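Local coordinates for tyrosine-protein phosphatase non-receptor type 18 (Homo sapiens, PDB 2OC3) that removes phosphate from tyrosine residues of proteins, including autophosphorylated tyrosine kinases, the part described being its catalytic domain, at residues A[210-215]-A[292-297]; A[240-245]-A[282-287]. All blocks are in the same frame, centred on the assembly; numbering follows the deposited sequence. Where two conformers were deposited one is given.

Interaction 1 (A[210-215]-A[292-297]); sequences HMLAMV and VAQMFC
Leu212 reaches from helix 209-222 to helix 282-296 and meets both Gln294 and Met295. Its CA lies 8.5 Å from the CA of Met295, the closest CA pair of the two segments. The contact is small and carried by side chains. Along 210-215, His210 comes first. It turns its ring to Asp174, which accepts a hydrogen bond from ND1. Met211 follows and packs on helix 238-254. Leu212 then points toward 292-297. Its CG is anti to the carbonyl carbon; chi1 -82° carries the branch toward 292-297, where its two methyls part to different partners. CD1 goes to the amide end of Gln294, 3.7 Å from NE2. The same methyl also lies 4.1 Å from Gln294 CG, meeting the extended chain at a slant. Gln294 reaches across with its CG anti to its own backbone N (chi1 169°). Its NE2 is not left to the methyl alone, because it donates a hydrogen bond to Asp209 OD1, just before the segment. That bond helps to hold the amide beside the leucine. CD2, the other methyl, packs on Met295 at 3.5 Å from SD. Met295 has two conformers; in one of them its bent end lies against CD2, so this contact is less certain. With an alanine in place of Leu212, Met295 and the Gln294 amide would probably lose their apolar neighbour and a gap would open between the two helices. Further along, Met214 turns to the sheet and Val215 to Asp247. Thr291, one turn before Met295, also touches Leu212. This is helix packing at the C-terminal end of the phosphatase domain, away from the substrate-binding residues. Helix 238-254 touches both partners, with Met295 reaching Arg250. Helix 209-222 rests on strand 187-196 through Met211 and Met214.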
loop_
_atom_site.group_PDB
_atom_site.type_symbol
_atom_site.label_atom_id
_atom_site.label_comp_id
_atom_site.label_asym_id
_atom_site.label_seq_id
_atom_site.Cartn_x
_atom_site.Cartn_y
_atom_site.Cartn_z
ATOM N N HIS A 210 -8.883 14.569 -1.079
ATOM C CA HIS A 210 -9.660 13.333 -1.210
ATOM C C HIS A 210 -8.843 12.125 -0.777
ATOM O O HIS A 210 -9.389 11.170 -0.218
ATOM C CB HIS A 210 -10.281 13.237 -2.606
ATOM C CG HIS A 210 -11.338 14.277 -2.815
ATOM N ND1 HIS A 210 -11.808 14.648 -4.056
ATOM C CD2 HIS A 210 -11.982 15.063 -1.918
ATOM C CE1 HIS A 210 -12.704 15.615 -3.913
ATOM N NE2 HIS A 210 -12.831 15.889 -2.627
ATOM N N MET A 211 -7.545 12.156 -1.008
ATOM C CA MET A 211 -6.680 11.101 -0.470
ATOM C C MET A 211 -6.714 11.103 1.055
ATOM O O MET A 211 -6.755 10.039 1.693
ATOM C CB MET A 211 -5.239 11.258 -0.940
ATOM C CG MET A 211 -4.311 10.199 -0.364
ATOM S SD MET A 211 -2.572 10.459 -0.851
ATOM C CE MET A 211 -2.230 12.043 -0.115
ATOM N N LEU A 212 -6.674 12.295 1.678
ATOM C CA LEU A 212 -6.801 12.340 3.142
ATOM C C LEU A 212 -8.126 11.727 3.610
ATOM O O LEU A 212 -8.177 11.017 4.622
ATOM C CB LEU A 212 -6.694 13.787 3.650
ATOM C CG LEU A 212 -5.282 14.278 3.788
ATOM C CD1 LEU A 212 -5.284 15.788 4.052
ATOM C CD2 LEU A 212 -4.578 13.535 4.945
ATOM N N ALA A 213 -9.215 12.036 2.902
ATOM C CA ALA A 213 -10.540 11.471 3.186
ATOM C C ALA A 213 -10.481 9.939 3.129
ATOM O O ALA A 213 -11.070 9.241 3.941
ATOM C CB ALA A 213 -11.569 11.999 2.186
ATOM N N MET A 214 -9.735 9.421 2.156
ATOM C CA MET A 214 -9.574 7.958 2.001
ATOM C C MET A 214 -8.891 7.348 3.230
ATOM O O MET A 214 -9.316 6.307 3.719
ATOM C CB MET A 214 -8.795 7.682 0.717
ATOM C CG MET A 214 -8.635 6.235 0.386
ATOM S SD MET A 214 -7.369 6.037 -0.930
ATOM C CE MET A 214 -7.635 4.315 -1.435
ATOM N N VAL A 215 -7.802 7.981 3.666
ATOM C CA VAL A 215 -7.058 7.520 4.842
ATOM C C VAL A 215 -7.917 7.630 6.101
ATOM O O VAL A 215 -7.960 6.702 6.905
ATOM C CB VAL A 215 -5.731 8.272 4.996
ATOM C CG1 VAL A 215 -5.091 7.937 6.346
ATOM C CG2 VAL A 215 -4.779 7.858 3.885
ATOM N N VAL A 292 1.054 16.504 4.284
ATOM C CA VAL A 292 1.457 16.578 5.682
ATOM C C VAL A 292 1.291 18.015 6.221
ATOM O O VAL A 292 0.776 18.190 7.325
ATOM C CB VAL A 292 2.894 16.024 5.869
ATOM C CG1 VAL A 292 3.413 16.322 7.263
ATOM C CG2 VAL A 292 2.900 14.494 5.590
ATOM N N ALA A 293 1.686 19.012 5.433
ATOM C CA ALA A 293 1.502 20.431 5.808
ATOM C C ALA A 293 0.026 20.719 6.074
ATOM O O ALA A 293 -0.321 21.373 7.072
ATOM C CB ALA A 293 2.058 21.354 4.709
ATOM N N GLN A 294 -0.848 20.194 5.213
ATOM C CA GLN A 294 -2.288 20.386 5.375
ATOM C C GLN A 294 -2.801 19.719 6.651
ATOM O O GLN A 294 -3.605 20.305 7.395
ATOM C CB GLN A 294 -3.039 19.891 4.164
ATOM C CG GLN A 294 -4.507 19.820 4.388
ATOM C CD GLN A 294 -5.288 19.756 3.124
ATOM O OE1 GLN A 294 -4.818 20.186 2.062
ATOM N NE2 GLN A 294 -6.509 19.226 3.224
ATOM N N MET A 295 -2.337 18.504 6.926
ATOM C CA MET A 295 -2.712 17.835 8.173
ATOM C C MET A 295 -2.245 18.620 9.380
ATOM O O MET A 295 -2.936 18.660 10.382
ATOM C CB MET A 295 -2.109 16.432 8.257
ATOM C CG MET A 295 -2.581 15.471 7.208
ATOM S SD MET A 295 -2.308 13.729 7.652
ATOM C CE MET A 295 -1.128 13.919 8.968
ATOM N N PHE A 296 -1.069 19.228 9.281
ATOM C CA PHE A 296 -0.481 19.974 10.406
ATOM C C PHE A 296 -1.126 21.361 10.538
ATOM O O PHE A 296 -0.912 22.044 11.544
ATOM C CB PHE A 296 1.043 20.089 10.242
ATOM C CG PHE A 296 1.799 18.811 10.508
ATOM C CD1 PHE A 296 1.149 17.609 10.728
ATOM C CD2 PHE A 296 3.170 18.807 10.512
ATOM C CE1 PHE A 296 1.878 16.445 10.959
ATOM C CE2 PHE A 296 3.886 17.651 10.734
ATOM C CZ PHE A 296 3.225 16.471 10.968
ATOM N N CYS A 297 -1.927 21.728 9.532
ATOM C CA CYS A 297 -2.694 22.982 9.442
ATOM C C CYS A 297 -1.793 24.193 9.268
ATOM O O CYS A 297 -1.827 24.841 8.215
ATOM C CB CYS A 297 -3.652 23.159 10.629
ATOM S SG CYS A 297 -5.001 21.945 10.646
#

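Interaction 2 (A[240-245]-A[282-287]); sequences TGVLCT and EEQYRF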
loop_
_atom_site.group_PDB
_atom_site.type_symbol
_atom_site.label_atom_id
_atom_site.label_comp_id
_atom_site.label_asym_id
_atom_site.label_seq_id
_atom_site.Cartn_x
_atom_site.Cartn_y
_atom_site.Cartn_z
ATOM N N THR A 240 1.569 3.667 -3.426
ATOM C CA THR A 240 1.446 2.875 -2.208
ATOM C C THR A 240 2.276 3.509 -1.089
ATOM O O THR A 240 1.816 3.627 0.068
ATOM C CB THR A 240 1.888 1.452 -2.491
ATOM O OG1 THR A 240 0.905 0.793 -3.317
ATOM C CG2 THR A 240 2.057 0.667 -1.227
ATOM N N GLY A 241 3.502 3.906 -1.428
ATOM C CA GLY A 241 4.343 4.552 -0.413
ATOM C C GLY A 241 3.823 5.896 0.043
ATOM O O GLY A 241 3.948 6.233 1.224
ATOM N N VAL A 242 3.178 6.642 -0.846
ATOM C CA VAL A 242 2.530 7.894 -0.432
ATOM C C VAL A 242 1.452 7.577 0.601
ATOM O O VAL A 242 1.412 8.193 1.667
ATOM C CB VAL A 242 1.941 8.672 -1.619
ATOM C CG1 VAL A 242 1.063 9.831 -1.112
ATOM C CG2 VAL A 242 3.076 9.186 -2.495
ATOM N N LEU A 243 0.550 6.645 0.302
ATOM C CA LEU A 243 -0.533 6.321 1.224
ATOM C C LEU A 243 -0.024 5.847 2.576
ATOM O O LEU A 243 -0.544 6.263 3.622
ATOM C CB LEU A 243 -1.471 5.258 0.663
ATOM C CG LEU A 243 -2.426 5.722 -0.427
ATOM C CD1 LEU A 243 -3.255 4.603 -0.961
ATOM C CD2 LEU A 243 -3.381 6.842 0.046
ATOM N N CYS A 244 0.970 4.952 2.579
ATOM C CA CYS A 244 1.485 4.423 3.852
ATOM C C CYS A 244 2.127 5.533 4.657
ATOM O O CYS A 244 1.973 5.594 5.902
ATOM C CB CYS A 244 2.488 3.296 3.650
ATOM S SG CYS A 244 1.730 1.778 2.941
ATOM N N THR A 245 2.830 6.436 3.992
ATOM C CA THR A 245 3.507 7.512 4.714
ATOM C C THR A 245 2.484 8.501 5.286
ATOM O O THR A 245 2.636 8.969 6.429
ATOM C CB THR A 245 4.510 8.263 3.815
ATOM O OG1 THR A 245 5.483 7.334 3.321
ATOM C CG2 THR A 245 5.209 9.368 4.608
ATOM N N GLU A 282 9.845 12.664 -7.413
ATOM C CA GLU A 282 9.880 13.954 -6.794
ATOM C C GLU A 282 8.463 14.556 -6.657
ATOM O O GLU A 282 8.150 15.143 -5.621
ATOM C CB GLU A 282 10.831 14.903 -7.571
ATOM C CG GLU A 282 10.962 16.272 -6.957
ATOM C CD GLU A 282 11.744 17.246 -7.818
ATOM O OE1 GLU A 282 12.793 16.861 -8.370
ATOM O OE2 GLU A 282 11.306 18.403 -7.922
ATOM N N GLU A 283 7.637 14.407 -7.679
ATOM C CA GLU A 283 6.286 14.954 -7.607
ATOM C C GLU A 283 5.473 14.270 -6.484
ATOM O O GLU A 283 4.714 14.934 -5.775
ATOM C CB GLU A 283 5.581 14.829 -8.950
ATOM N N GLN A 284 5.663 12.970 -6.308
ATOM C CA GLN A 284 5.025 12.278 -5.193
ATOM C C GLN A 284 5.526 12.792 -3.862
ATOM O O GLN A 284 4.742 12.947 -2.930
ATOM C CB GLN A 284 5.226 10.776 -5.293
ATOM C CG GLN A 284 4.393 10.153 -6.403
ATOM C CD GLN A 284 4.789 8.714 -6.772
ATOM O OE1 GLN A 284 5.761 8.184 -6.224
ATOM N NE2 GLN A 284 4.079 8.102 -7.733
ATOM N N TYR A 285 6.833 13.028 -3.742
ATOM C CA TYR A 285 7.416 13.528 -2.500
ATOM C C TYR A 285 6.884 14.926 -2.182
ATOM O O TYR A 285 6.553 15.216 -1.051
ATOM C CB TYR A 285 8.957 13.536 -2.588
ATOM C CG TYR A 285 9.683 13.800 -1.291
ATOM C CD1 TYR A 285 9.731 12.822 -0.296
ATOM C CD2 TYR A 285 10.349 15.009 -1.052
ATOM C CE1 TYR A 285 10.374 13.026 0.894
ATOM C CE2 TYR A 285 11.044 15.206 0.137
ATOM C CZ TYR A 285 11.034 14.202 1.115
ATOM O OH TYR A 285 11.706 14.354 2.307
ATOM N N ARG A 286 6.769 15.776 -3.201
ATOM C CA ARG A 286 6.202 17.119 -2.999
ATOM C C ARG A 286 4.725 16.998 -2.568
ATOM O O ARG A 286 4.283 17.721 -1.658
ATOM C CB ARG A 286 6.326 17.965 -4.262
ATOM C CG ARG A 286 7.710 18.453 -4.604
ATOM C CD ARG A 286 7.684 19.355 -5.877
ATOM N NE ARG A 286 9.039 19.793 -6.245
ATOM C CZ ARG A 286 9.709 20.766 -5.632
ATOM N NH1 ARG A 286 9.155 21.440 -4.625
ATOM N NH2 ARG A 286 10.944 21.076 -6.031
ATOM N N PHE A 287 3.964 16.116 -3.227
ATOM C CA PHE A 287 2.550 15.872 -2.868
ATOM C C PHE A 287 2.415 15.411 -1.407
ATOM O O PHE A 287 1.505 15.857 -0.656
ATOM C CB PHE A 287 1.968 14.856 -3.808
ATOM C CG PHE A 287 0.502 14.557 -3.590
ATOM C CD1 PHE A 287 -0.461 15.525 -3.791
ATOM C CD2 PHE A 287 0.084 13.270 -3.308
ATOM C CE1 PHE A 287 -1.796 15.205 -3.644
ATOM C CE2 PHE A 287 -1.262 12.966 -3.181
ATOM C CZ PHE A 287 -2.182 13.943 -3.343
#
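Val242 of helix 238-254 packs against Gln284 and Phe287 of helix 282-296. All three are buried. The two segments come closest at Val242 and Gln284, whose CA atoms are 6.9 Å apart. Along 282-287, Glu282 starts on the far side, turned to Arg286 one turn later. Gln284 is the first to touch. Its CB lies 3.9 Å from Val242 CG2. The rest of its chain extends past the valine, with CG anti to the carbonyl carbon (chi1 -72°). The amide reaches back to the residues before the helix, where OE1 accepts a hydrogen bond from Gln280 N. Gln280 and nearby Gly238 probably bind substrate, as in relatives. Tyr285 points away, to Glu33 and Phe34 at helix 29-47. Arg286 grips Glu282 side-on with two nitrogens, both to one oxygen. NE is 3.1 Å from Glu282 OE2, which lies in the guanidinium plane and offers its anti lone pair. NH2 reaches the same oxygen from above the carboxylate plane. Phe287 ends the segment. Its CG is anti to the backbone N (chi1 -177°), which carries the ring to Val242. Val242 CG1 stands 4.2 Å from CD2 of the ring, the two side chains running at about a right angle. The ring also touches Val204 and Pro205, close after Asp201 of the WPD loop. Within 240-245, Thr245 OG1 donates to Gly241 O at 2.8 Å, so this hydroxyl is satisfied within its own helix. The chemistry is divided accordingly. Apolar carbons meet between the helices, while polar ends are bonded along each helix or to its flanks. Gln284 joins the two, packing with its CB while its amide is bonded to the backbone N of Gln280. The contact thus ties helix 282-296 to the helix that follows the phosphate-binding loop.

Overall arrangement
The two contacts share helix 282-296 and have centres 12 Å apart. Interaction 2 uses its start and interaction 1 its end. Along the chain the order is 210-215, 240-245, 282-287, 292-297, so interaction 2 is nested inside the loop closed by interaction 1. Helices 209-222 and 238-254 are the other two partners. Met211 of helix 209-222 links the contacts directly: its SD lies 3.7 Å from Val242 CG1, and it also packs on Leu243 and Phe287. Three helices of the phosphatase domain thus pack as one group. Interaction 2 lies near residues that probably bind substrate, whereas interaction 1 lies further out, toward the C-terminus.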